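Side-chain contacts in lectin (Trichosanthes anguina, PDB 4HR6), which binds galactose through beta-trefoil domains and is a three-chain, nontoxic homologue of type II ribosome-inactivating proteins: residues 20-25 with 55-60; 85-88 with 94-97; 106-111 with 115-120; 128-131 with 137-140; 173-176 with 180-183. All blocks are in the same frame, centred on the assembly; numbering follows the deposited sequence.

Interaction 1. Residues 20-25 with 55-60; sequences VDVAGA and RSLGKC. With AMG (methyl alpha-D-galactopyranoside), chain D.
Next to a galactose pocket of the beta-trefoil, Val22 and Leu57 meet tip to tip. CG1 of Val22 lies 3.7 Å from CD1 of Leu57. The chi1 of 38° puts this CG1 between backbone N and carbonyl carbon, on the side of 55-60. The same methyl is 3.9 Å from OG of Ser56, a hydroxyl hydrogen-bonded to the carbonyl O of Lys45. CD1 of Leu57 also comes near the carbonyl O of Ala25. Leu57 sits in the type I' turn from Ser56 to Lys59, which joins strands 54-56 and 59-62 as a tight hairpin.

Segment 20-25 has the sugar on one flank and this hairpin on another. The carboxylate of Asp21 takes two hydroxyls of methyl alpha-D-galactopyranoside. Its OD1 accepts from sugar O3 at 2.6 Å, and its OD2 accepts from sugar O4 at 2.8 Å. The backbone N of Gly24 donates to the same O4 at 3.0 Å, so O4 is gripped from both strand end and turn. Gln44 NE2 is hydrogen-bonded to Asp21 OD1 and is placed to steady the carboxylate. Asn43 and Gln41 also hydrogen-bond the sugar.

Interaction 2. Residues 85-88 with 94-97; sequences ISWD and TIMN
The backbones of Asp88 and Met96 pair in antiparallel fashion, with two hydrogen bonds between the same two residues. Asp88 N donates to Met96 O at 2.8 Å. Met96 N donates to Asp88 O at 3.1 Å, with an N-H...O angle of 167°. Two CA-H...O contacts flank them. CA of Trp87 approaches Met96 O, and CA of Ile95 approaches Asp88 O. This is the small two-stranded sheet of 88-89 and 95-96 in the first beta-trefoil domain.

The apolar part is carried by the indole of Trp87. Its CG is anti to the carbonyl carbon (chi1 -61°), and its six-membered-ring atoms CE3 and CZ3 come up against the backbone of 96-97. CE3 is 3.5 Å from Met96 O and 4.1 Å from CG2 of Ile95. These neighbours approach the ring obliquely. At its far end, NE1 donates to the carbonyl O of Leu61.

The polar part centres on Asn97. Its ND2 is 3.0 Å from Ser86 O, but the angle is too poor for a hydrogen bond. The amide is used by other partners. ND2 donates to Glu83 O, and OD1 accepts from Asn99 N.

Trp87 O is hydrogen-bonded to Gln164 of a neighbouring lectin chain, so this short strand lies beside a chain interface. The chemistry implies that main-chain bonds set the pairing. The indole and the carboxamide are each tied to backbone outside the pair, which limits how they can turn within this largely buried contact.

Interaction 3. Residues 106-111 with 115-120; sequences TSNKAT and NLTMEV
Thr106 and Thr117 form an antiparallel hydrogen-bonded pair, with CA atoms 5.3 Å apart. Thr106 N donates to Thr117 O at 2.8 Å, and Thr117 N returns a bond to Thr106 O at 3.0 Å. The second is the straighter at hydrogen (168°). CA of Leu116 adds a CA-H...O contact to Thr106 O.

Asn108 folds back toward strand 117-120. Its ND2 donates to OE2 of Glu119 at 3.0 Å. The acceptor lies close to the amide plane, but the donor comes from above the carboxylate plane, and the two planes are 43° apart. CB and CG of Glu119 cross Thr106 at about a right angle, and the bend at chi2 (-67°) turns the carboxylate back toward Asn108. OG1 of Thr106 is 3.5 Å from CB of Glu119, and its hydroxyl has Ala104 O and Gln127 NE2 as partners. CG2 of Thr117 fits beside the amide, 3.4 Å from ND2 of Asn108.

On the other side of the pair, CD2 of Leu116 touches CB of Ser107 at 3.6 Å. OG of Ser107 turns along its own segment and donates to Lys109 O, within the linking loop. Leu116 also rests on Leu33 and Leu35 of strand 33-36. Together, strands 103-106 and 117-120 with their linking loop make an antiparallel beta hairpin of the ricin-type beta-trefoil.

Interaction 4. Residues 128-131 with 137-140; sequences GWRV and PIIG
Arg130 brings the end of its guanidinium against Ile138, with NH2 4.0 Å from CG1. CG1 approaches the guanidinium obliquely. The CA of Pro137 lies at the edge of the guanidinium, near its plane, 4.3 Å from NH2. This is a light contact. It consists of van der Waals touches alone and covers little surface.

The long side chain makes it possible. CG is anti to the backbone N (chi1 -178°), and the chain stays extended until a bend at chi3 of -68°. The CA atoms of Arg130 and Pro137 are still 10.4 Å apart.

The charged end is held by the connecting loop. NH1 donates to the carbonyl O of both Tyr134 and Gln136. These two bonds fix the guanidinium beside the start of the next strand, and the carbonyl dipoles would probably stabilise its positive charge.

Arg130 also packs on Tyr188 of a neighbouring lectin chain. Its strand, 130-131, pairs with strand 7-13 at an edge of the first domain's sheet. Ile138 begins strand 138-143, which lies between strands 173-175 and 261-263 in a sheet of the second domain. The contact thus bridges the two beta-trefoils where the chain passes from one to the other.

Interaction 5. Residues 173-176 with 180-183; sequences WALY and TIRV
In Arg182 a chi1 of -56° sets CG anti to the carbonyl carbon, and the chain then runs extended to NE. This carries the guanidinium over the ring of Tyr176. The two groups lie flat on each other, with planes about 12° apart and centres at 4.3 Å. The stack is also a cation-pi contact, since CZ stands over the ring face. CD adds a CH-pi contact, 3.8 Å from the ring centroid.

A hydrogen bond holds the guanidinium in this position. NE donates to OG1 of Thr180 at 2.8 Å, nearly in the guanidinium plane. That OG1 also lies 3.2 Å from CB of Tyr176. Asp178 holds both groups: OD2 forms a salt bridge with NH2 of Arg182, and OD1 is hydrogen-bonded to OG1 of Thr180. Tyr176 OH is hydrogen-bonded to NH1 of Arg187.

Under the stack runs a beta hairpin of the second trefoil domain. Ala174 and Arg182 are a hydrogen-bonded pair, with Ala174 N to Arg182 O at 2.8 Å and a matching bond back. Tyr176 N closes the turn end by donating to Thr180 O. At the end away from the turn, Trp173 CZ3 meets CG2 of Val183 at 3.7 Å, and its CE3 meets CG2 of Ile181 at 4.0 Å.

Buried Arg182 is therefore served by a ring face, a hydroxyl and a carboxylate. Asp178 would probably offset its charge, while the ring face adds a cation-pi term.

Interactions 1, 2 and 3 belong to the first beta-trefoil domain and interaction 5 to the second, while interaction 4 spans the two. Interaction 1 is partly buried and apolar, beside a sugar site; the others are buried. Interactions 2, 3 and 5 share antiparallel backbone pairing, but they differ in their side chains: an indole, an amide-to-carboxylate hydrogen bond and a cation-pi stack. Trp129, in the 128-131 segment, packs on Val20, Ile95 and Leu116 of interactions 1, 2 and 3. Interactions 4 and 5 hold the same sheet, through neighbouring strands 138-143 and 173-175, and their centres lie about 8 Å apart. Interactions 1 and 5 do not touch.

Interaction 1. Residues 20-25 with 55-60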
# COMPACT_ATOMS: atom_id res chain seq x y z
N VAL C 20 -1.10 15.14 -17.98
CA VAL C 20 -0.60 16.49 -18.13
C VAL C 20 0.37 16.52 -19.33
O VAL C 20 1.30 15.72 -19.45
CB VAL C 20 0.06 16.97 -16.83
CG1 VAL C 20 0.69 18.34 -17.00
CG2 VAL C 20 -0.96 16.99 -15.70
N ASP C 21 0.11 17.47 -20.23
CA ASP C 21 0.66 17.43 -21.59
C ASP C 21 0.84 18.88 -22.03
O ASP C 21 -0.10 19.68 -21.97
CB ASP C 21 -0.32 16.65 -22.49
CG ASP C 21 0.03 16.72 -23.98
OD1 ASP C 21 -0.01 15.67 -24.66
OD2 ASP C 21 0.32 17.83 -24.46
N VAL C 22 2.06 19.24 -22.43
CA VAL C 22 2.31 20.62 -22.89
C VAL C 22 1.83 20.71 -24.35
O VAL C 22 2.30 19.98 -25.22
CB VAL C 22 3.77 21.11 -22.65
CG1 VAL C 22 4.80 20.02 -22.88
CG2 VAL C 22 4.08 22.34 -23.51
N ALA C 23 0.85 21.60 -24.57
CA ALA C 23 0.08 21.63 -25.82
C ALA C 23 0.94 21.65 -27.09
O ALA C 23 1.74 22.56 -27.28
CB ALA C 23 -0.86 22.82 -25.81
N GLY C 24 0.79 20.61 -27.92
CA GLY C 24 1.42 20.55 -29.25
C GLY C 24 2.94 20.39 -29.30
O GLY C 24 3.52 20.41 -30.39
N ALA C 25 3.57 20.23 -28.14
CA ALA C 25 5.03 20.13 -28.03
C ALA C 25 5.73 21.48 -28.25
O ALA C 25 6.91 21.52 -28.59
CB ALA C 25 5.58 19.08 -28.98
N ARG C 55 9.89 19.85 -14.76
CA ARG C 55 10.31 20.25 -16.11
C ARG C 55 9.85 19.32 -17.19
O ARG C 55 9.95 18.11 -17.05
CB ARG C 55 11.84 20.34 -16.20
CG ARG C 55 12.48 21.09 -15.04
CD ARG C 55 13.84 21.70 -15.38
NE ARG C 55 14.38 22.43 -14.23
CZ ARG C 55 15.60 22.95 -14.15
NH1 ARG C 55 16.46 22.87 -15.16
NH2 ARG C 55 15.97 23.58 -13.04
N SER C 56 9.35 19.90 -18.29
CA SER C 56 9.15 19.17 -19.53
C SER C 56 9.84 19.92 -20.66
O SER C 56 9.96 21.15 -20.61
CB SER C 56 7.68 19.01 -19.85
OG SER C 56 7.52 18.02 -20.86
N LEU C 57 10.32 19.17 -21.65
CA LEU C 57 11.01 19.70 -22.83
C LEU C 57 12.18 20.65 -22.52
O LEU C 57 12.58 21.42 -23.38
CB LEU C 57 10.01 20.41 -23.75
CG LEU C 57 8.80 19.57 -24.17
CD1 LEU C 57 7.80 20.43 -24.92
CD2 LEU C 57 9.23 18.37 -24.99
N GLY C 58 12.72 20.58 -21.31
CA GLY C 58 13.83 21.44 -20.91
C GLY C 58 13.40 22.70 -20.18
O GLY C 58 14.23 23.35 -19.54
N LYS C 59 12.12 23.04 -20.26
CA LYS C 59 11.59 24.23 -19.59
C LYS C 59 10.73 23.83 -18.39
O LYS C 59 10.08 22.78 -18.41
CB LYS C 59 10.76 25.07 -20.57
N CYS C 60 10.69 24.67 -17.35
CA CYS C 60 9.99 24.29 -16.13
C CYS C 60 8.66 24.99 -15.85
O CYS C 60 8.53 26.22 -15.95
CB CYS C 60 10.91 24.37 -14.91
SG CYS C 60 11.83 25.89 -14.63
C1 AMG D . -0.25 16.48 -30.60
C2 AMG D . 0.63 15.89 -29.49
C3 AMG D . -0.17 15.64 -28.20
C4 AMG D . -1.02 16.85 -27.80
C5 AMG D . -1.77 17.47 -28.99
C6 AMG D . -2.41 18.80 -28.62
C7 AMG D . -1.17 15.24 -32.43
O1 AMG D . -1.22 15.51 -31.03
O2 AMG D . 1.19 14.65 -29.94
O3 AMG D . 0.72 15.30 -27.13
O4 AMG D . -0.18 17.83 -27.17
O5 AMG D . -0.89 17.67 -30.11
O6 AMG D . -3.67 18.95 -29.27

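Interaction 2. Residues 85-88 with 94-97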
# COMPACT_ATOMS: atom_id res chain seq x y z
N ILE C 85 8.30 28.91 -9.84
CA ILE C 85 8.62 27.59 -10.40
C ILE C 85 8.90 26.52 -9.32
O ILE C 85 9.42 25.44 -9.62
CB ILE C 85 9.79 27.68 -11.40
CG1 ILE C 85 10.98 28.45 -10.80
CG2 ILE C 85 9.34 28.35 -12.69
CD1 ILE C 85 12.24 28.35 -11.63
N SER C 86 8.54 26.84 -8.07
CA SER C 86 8.56 25.88 -6.97
C SER C 86 7.30 25.01 -7.00
O SER C 86 6.21 25.49 -7.33
CB SER C 86 8.60 26.61 -5.62
OG SER C 86 9.78 27.36 -5.49
N TRP C 87 7.44 23.73 -6.66
CA TRP C 87 6.29 22.83 -6.57
C TRP C 87 6.41 21.86 -5.41
O TRP C 87 7.51 21.48 -5.00
CB TRP C 87 6.09 22.09 -7.89
CG TRP C 87 5.84 23.01 -9.05
CD1 TRP C 87 6.75 23.40 -10.00
CD2 TRP C 87 4.61 23.68 -9.36
NE1 TRP C 87 6.15 24.26 -10.89
CE2 TRP C 87 4.84 24.45 -10.52
CE3 TRP C 87 3.34 23.71 -8.78
CZ2 TRP C 87 3.84 25.23 -11.12
CZ3 TRP C 87 2.34 24.48 -9.36
CH2 TRP C 87 2.60 25.23 -10.52
N ASP C 88 5.26 21.49 -4.84
CA ASP C 88 5.18 20.50 -3.78
C ASP C 88 4.06 19.51 -4.12
O ASP C 88 2.97 19.91 -4.52
CB ASP C 88 4.93 21.18 -2.44
CG ASP C 88 5.16 20.27 -1.25
OD1 ASP C 88 5.54 19.10 -1.44
OD2 ASP C 88 4.98 20.73 -0.11
N THR C 94 -2.46 16.44 -4.12
CA THR C 94 -2.45 17.86 -4.41
C THR C 94 -1.07 18.31 -4.89
O THR C 94 -0.06 18.07 -4.22
CB THR C 94 -2.80 18.70 -3.17
OG1 THR C 94 -4.06 18.28 -2.64
CG2 THR C 94 -2.85 20.19 -3.53
N ILE C 95 -1.04 18.96 -6.05
CA ILE C 95 0.15 19.61 -6.58
C ILE C 95 -0.06 21.11 -6.43
O ILE C 95 -1.02 21.65 -6.97
CB ILE C 95 0.34 19.26 -8.06
CG1 ILE C 95 0.66 17.77 -8.18
CG2 ILE C 95 1.43 20.13 -8.69
CD1 ILE C 95 0.91 17.29 -9.59
N MET C 96 0.84 21.77 -5.72
CA MET C 96 0.71 23.20 -5.47
C MET C 96 2.08 23.90 -5.39
O MET C 96 3.12 23.24 -5.35
CB MET C 96 -0.07 23.42 -4.17
CG MET C 96 0.57 22.81 -2.93
SD MET C 96 1.42 23.99 -1.87
CE MET C 96 0.26 24.09 -0.51
N ASN C 97 2.06 25.23 -5.40
CA ASN C 97 3.25 26.06 -5.22
C ASN C 97 3.29 26.62 -3.81
O ASN C 97 2.47 27.47 -3.46
CB ASN C 97 3.23 27.22 -6.23
CG ASN C 97 4.48 28.11 -6.14
OD1 ASN C 97 4.85 28.60 -5.05
ND2 ASN C 97 5.11 28.33 -7.28

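Interaction 3. Residues 106-111 with 115-120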
# COMPACT_ATOMS: atom_id res chain seq x y z
N THR C 106 -5.38 22.55 -11.19
CA THR C 106 -6.77 22.17 -11.45
C THR C 106 -7.03 21.96 -12.93
O THR C 106 -6.36 22.53 -13.78
CB THR C 106 -7.73 23.25 -10.96
OG1 THR C 106 -7.35 23.67 -9.64
CG2 THR C 106 -9.18 22.74 -10.95
N SER C 107 -8.01 21.10 -13.22
CA SER C 107 -8.50 20.92 -14.57
C SER C 107 -10.02 21.03 -14.53
O SER C 107 -10.72 20.05 -14.26
CB SER C 107 -8.07 19.58 -15.14
OG SER C 107 -8.53 19.44 -16.47
N ASN C 108 -10.52 22.25 -14.79
CA ASN C 108 -11.93 22.61 -14.63
C ASN C 108 -12.92 21.80 -15.48
O ASN C 108 -14.08 21.68 -15.11
CB ASN C 108 -12.12 24.10 -14.91
CG ASN C 108 -11.62 24.98 -13.78
OD1 ASN C 108 -11.71 24.63 -12.61
ND2 ASN C 108 -11.10 26.16 -14.13
N LYS C 109 -12.46 21.27 -16.61
CA LYS C 109 -13.30 20.39 -17.44
C LYS C 109 -12.69 19.00 -17.54
O LYS C 109 -11.47 18.83 -17.43
CB LYS C 109 -13.51 21.00 -18.83
CG LYS C 109 -14.69 21.96 -18.90
CD LYS C 109 -14.59 22.95 -20.05
CE LYS C 109 -13.90 24.25 -19.62
NZ LYS C 109 -14.09 25.35 -20.61
N ALA C 110 -13.54 18.01 -17.76
CA ALA C 110 -13.10 16.61 -17.84
C ALA C 110 -12.68 16.24 -19.25
O ALA C 110 -12.33 15.08 -19.51
CB ALA C 110 -14.22 15.68 -17.37
N THR C 111 -12.69 17.21 -20.16
CA THR C 111 -12.56 16.93 -21.59
C THR C 111 -11.11 17.03 -22.10
O THR C 111 -10.29 17.81 -21.58
CB THR C 111 -13.52 17.84 -22.43
OG1 THR C 111 -13.57 17.39 -23.78
CG2 THR C 111 -13.09 19.32 -22.41
N ASN C 115 -7.60 23.38 -20.82
CA ASN C 115 -6.50 24.18 -20.26
C ASN C 115 -6.39 23.95 -18.76
O ASN C 115 -7.40 24.00 -18.04
CB ASN C 115 -6.70 25.68 -20.53
CG ASN C 115 -6.65 26.03 -22.01
OD1 ASN C 115 -6.13 25.26 -22.83
ND2 ASN C 115 -7.19 27.19 -22.37
N LEU C 116 -5.17 23.68 -18.28
CA LEU C 116 -4.92 23.52 -16.85
C LEU C 116 -4.68 24.89 -16.22
O LEU C 116 -4.08 25.78 -16.83
CB LEU C 116 -3.72 22.60 -16.56
CG LEU C 116 -3.74 21.18 -17.14
CD1 LEU C 116 -2.67 20.34 -16.45
CD2 LEU C 116 -5.10 20.52 -17.00
N THR C 117 -5.13 25.03 -14.98
CA THR C 117 -5.19 26.32 -14.33
C THR C 117 -4.91 26.19 -12.84
O THR C 117 -5.09 25.12 -12.26
CB THR C 117 -6.58 26.97 -14.55
OG1 THR C 117 -6.73 28.10 -13.68
CG2 THR C 117 -7.72 25.98 -14.27
N MET C 118 -4.47 27.28 -12.24
CA MET C 118 -4.42 27.41 -10.80
C MET C 118 -5.76 27.99 -10.31
O MET C 118 -6.27 28.97 -10.86
CB MET C 118 -3.25 28.30 -10.37
CG MET C 118 -1.89 27.77 -10.83
SD MET C 118 -1.42 26.14 -10.19
CE MET C 118 -1.34 26.53 -8.44
N GLU C 119 -6.35 27.32 -9.31
CA GLU C 119 -7.63 27.71 -8.73
C GLU C 119 -7.55 27.54 -7.23
O GLU C 119 -6.64 26.90 -6.71
CB GLU C 119 -8.77 26.82 -9.25
CG GLU C 119 -8.94 26.76 -10.76
CD GLU C 119 -9.39 28.09 -11.37
OE1 GLU C 119 -9.67 29.04 -10.60
OE2 GLU C 119 -9.46 28.17 -12.62
N VAL C 120 -8.53 28.11 -6.54
CA VAL C 120 -8.60 27.97 -5.09
C VAL C 120 -8.67 26.47 -4.77
O VAL C 120 -9.31 25.69 -5.50
CB VAL C 120 -9.81 28.70 -4.49
CG1 VAL C 120 -9.67 28.79 -2.97
CG2 VAL C 120 -9.97 30.09 -5.10

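Interaction 4. Residues 128-131 with 137-140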
# COMPACT_ATOMS: atom_id res chain seq x y z
N GLY C 128 -7.00 16.51 -8.10
CA GLY C 128 -6.30 15.31 -7.63
C GLY C 128 -5.40 14.76 -8.71
O GLY C 128 -5.80 14.61 -9.86
N TRP C 129 -4.16 14.47 -8.34
CA TRP C 129 -3.18 14.00 -9.33
C TRP C 129 -2.36 12.83 -8.80
O TRP C 129 -2.09 12.75 -7.62
CB TRP C 129 -2.24 15.15 -9.70
CG TRP C 129 -2.94 16.39 -10.11
CD1 TRP C 129 -3.24 17.46 -9.33
CD2 TRP C 129 -3.43 16.68 -11.41
NE1 TRP C 129 -3.89 18.41 -10.06
CE2 TRP C 129 -4.03 17.96 -11.34
CE3 TRP C 129 -3.44 15.99 -12.63
CZ2 TRP C 129 -4.62 18.56 -12.45
CZ3 TRP C 129 -4.03 16.59 -13.73
CH2 TRP C 129 -4.61 17.87 -13.63
N ARG C 130 -1.98 11.93 -9.71
CA ARG C 130 -1.04 10.86 -9.46
C ARG C 130 0.28 11.13 -10.20
O ARG C 130 0.33 11.09 -11.45
CB ARG C 130 -1.59 9.52 -9.95
CG ARG C 130 -0.65 8.35 -9.67
CD ARG C 130 -1.01 7.15 -10.53
NE ARG C 130 -2.29 6.57 -10.14
CZ ARG C 130 -2.92 5.62 -10.83
NH1 ARG C 130 -2.41 5.13 -11.95
NH2 ARG C 130 -4.10 5.17 -10.39
N VAL C 131 1.33 11.36 -9.43
CA VAL C 131 2.68 11.45 -9.97
C VAL C 131 3.25 10.05 -10.01
O VAL C 131 3.43 9.42 -8.98
CB VAL C 131 3.57 12.34 -9.10
CG1 VAL C 131 4.98 12.38 -9.65
CG2 VAL C 131 2.96 13.73 -9.01
N PRO C 137 -6.01 3.06 -14.20
CA PRO C 137 -6.74 2.87 -12.95
C PRO C 137 -6.39 1.53 -12.31
O PRO C 137 -6.16 0.55 -13.03
CB PRO C 137 -8.22 2.88 -13.38
CG PRO C 137 -8.25 3.35 -14.80
CD PRO C 137 -6.91 3.01 -15.38
N ILE C 138 -6.35 1.50 -10.99
CA ILE C 138 -6.07 0.28 -10.25
C ILE C 138 -7.39 -0.43 -9.96
O ILE C 138 -8.23 0.10 -9.22
CB ILE C 138 -5.40 0.57 -8.87
CG1 ILE C 138 -4.13 1.42 -9.02
CG2 ILE C 138 -5.12 -0.73 -8.13
CD1 ILE C 138 -3.11 0.82 -9.95
N ILE C 139 -7.56 -1.62 -10.51
CA ILE C 139 -8.76 -2.42 -10.29
C ILE C 139 -8.64 -3.31 -9.07
O ILE C 139 -7.67 -4.05 -8.93
CB ILE C 139 -9.04 -3.39 -11.47
CG1 ILE C 139 -9.03 -2.68 -12.83
CG2 ILE C 139 -10.34 -4.16 -11.24
CD1 ILE C 139 -9.92 -1.47 -12.90
N GLY C 140 -9.66 -3.30 -8.22
CA GLY C 140 -9.75 -4.32 -7.18
C GLY C 140 -11.03 -4.32 -6.39
O GLY C 140 -11.96 -3.55 -6.68

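Interaction 5. Residues 173-176 with 180-183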
# COMPACT_ATOMS: atom_id res chain seq x y z
N TRP C 173 -14.04 -2.39 -8.40
CA TRP C 173 -13.90 -0.94 -8.36
C TRP C 173 -12.63 -0.51 -9.07
O TRP C 173 -11.63 -1.24 -9.09
CB TRP C 173 -13.88 -0.46 -6.92
CG TRP C 173 -15.10 -0.89 -6.17
CD1 TRP C 173 -15.25 -2.01 -5.42
CD2 TRP C 173 -16.36 -0.21 -6.15
NE1 TRP C 173 -16.53 -2.07 -4.90
CE2 TRP C 173 -17.23 -0.98 -5.34
CE3 TRP C 173 -16.84 0.97 -6.73
CZ2 TRP C 173 -18.56 -0.60 -5.10
CZ3 TRP C 173 -18.16 1.35 -6.48
CH2 TRP C 173 -19.00 0.56 -5.68
N ALA C 174 -12.68 0.68 -9.65
CA ALA C 174 -11.56 1.23 -10.37
C ALA C 174 -11.12 2.51 -9.70
O ALA C 174 -11.92 3.44 -9.56
CB ALA C 174 -11.94 1.48 -11.81
N LEU C 175 -9.86 2.53 -9.27
CA LEU C 175 -9.27 3.68 -8.59
C LEU C 175 -8.52 4.56 -9.60
O LEU C 175 -7.53 4.14 -10.20
CB LEU C 175 -8.34 3.23 -7.48
CG LEU C 175 -8.97 2.68 -6.19
CD1 LEU C 175 -10.04 1.63 -6.45
CD2 LEU C 175 -7.87 2.11 -5.31
N TYR C 176 -8.99 5.79 -9.77
CA TYR C 176 -8.47 6.70 -10.79
C TYR C 176 -7.46 7.66 -10.18
O TYR C 176 -7.49 7.93 -8.98
CB TYR C 176 -9.62 7.48 -11.46
CG TYR C 176 -10.24 6.78 -12.65
CD1 TYR C 176 -10.86 5.56 -12.50
CD2 TYR C 176 -10.21 7.36 -13.93
CE1 TYR C 176 -11.42 4.89 -13.58
CE2 TYR C 176 -10.77 6.70 -15.01
CZ TYR C 176 -11.38 5.47 -14.83
OH TYR C 176 -11.94 4.79 -15.89
N THR C 180 -10.73 9.40 -7.58
CA THR C 180 -12.08 8.89 -7.61
C THR C 180 -12.07 7.37 -7.51
O THR C 180 -11.13 6.72 -7.95
CB THR C 180 -12.87 9.29 -8.88
OG1 THR C 180 -12.19 8.83 -10.07
CG2 THR C 180 -13.11 10.80 -8.92
N ILE C 181 -13.13 6.84 -6.92
CA ILE C 181 -13.41 5.42 -6.90
C ILE C 181 -14.63 5.17 -7.75
O ILE C 181 -15.71 5.66 -7.44
CB ILE C 181 -13.66 4.92 -5.47
CG1 ILE C 181 -12.47 5.28 -4.58
CG2 ILE C 181 -13.89 3.40 -5.50
CD1 ILE C 181 -12.66 4.98 -3.10
N ARG C 182 -14.46 4.43 -8.83
CA ARG C 182 -15.48 4.28 -9.84
C ARG C 182 -15.98 2.86 -10.00
O ARG C 182 -15.25 1.89 -9.77
CB ARG C 182 -14.96 4.77 -11.18
CG ARG C 182 -14.47 6.19 -11.11
CD ARG C 182 -14.33 6.82 -12.47
NE ARG C 182 -13.81 8.18 -12.32
CZ ARG C 182 -13.85 9.11 -13.27
NH1 ARG C 182 -14.38 8.84 -14.45
NH2 ARG C 182 -13.35 10.32 -13.03
N VAL C 183 -17.25 2.74 -10.41
CA VAL C 183 -17.88 1.46 -10.67
C VAL C 183 -17.20 0.91 -11.91
O VAL C 183 -17.06 1.60 -12.92
CB VAL C 183 -19.41 1.61 -10.86
CG1 VAL C 183 -20.06 0.28 -11.19
CG2 VAL C 183 -20.04 2.18 -9.59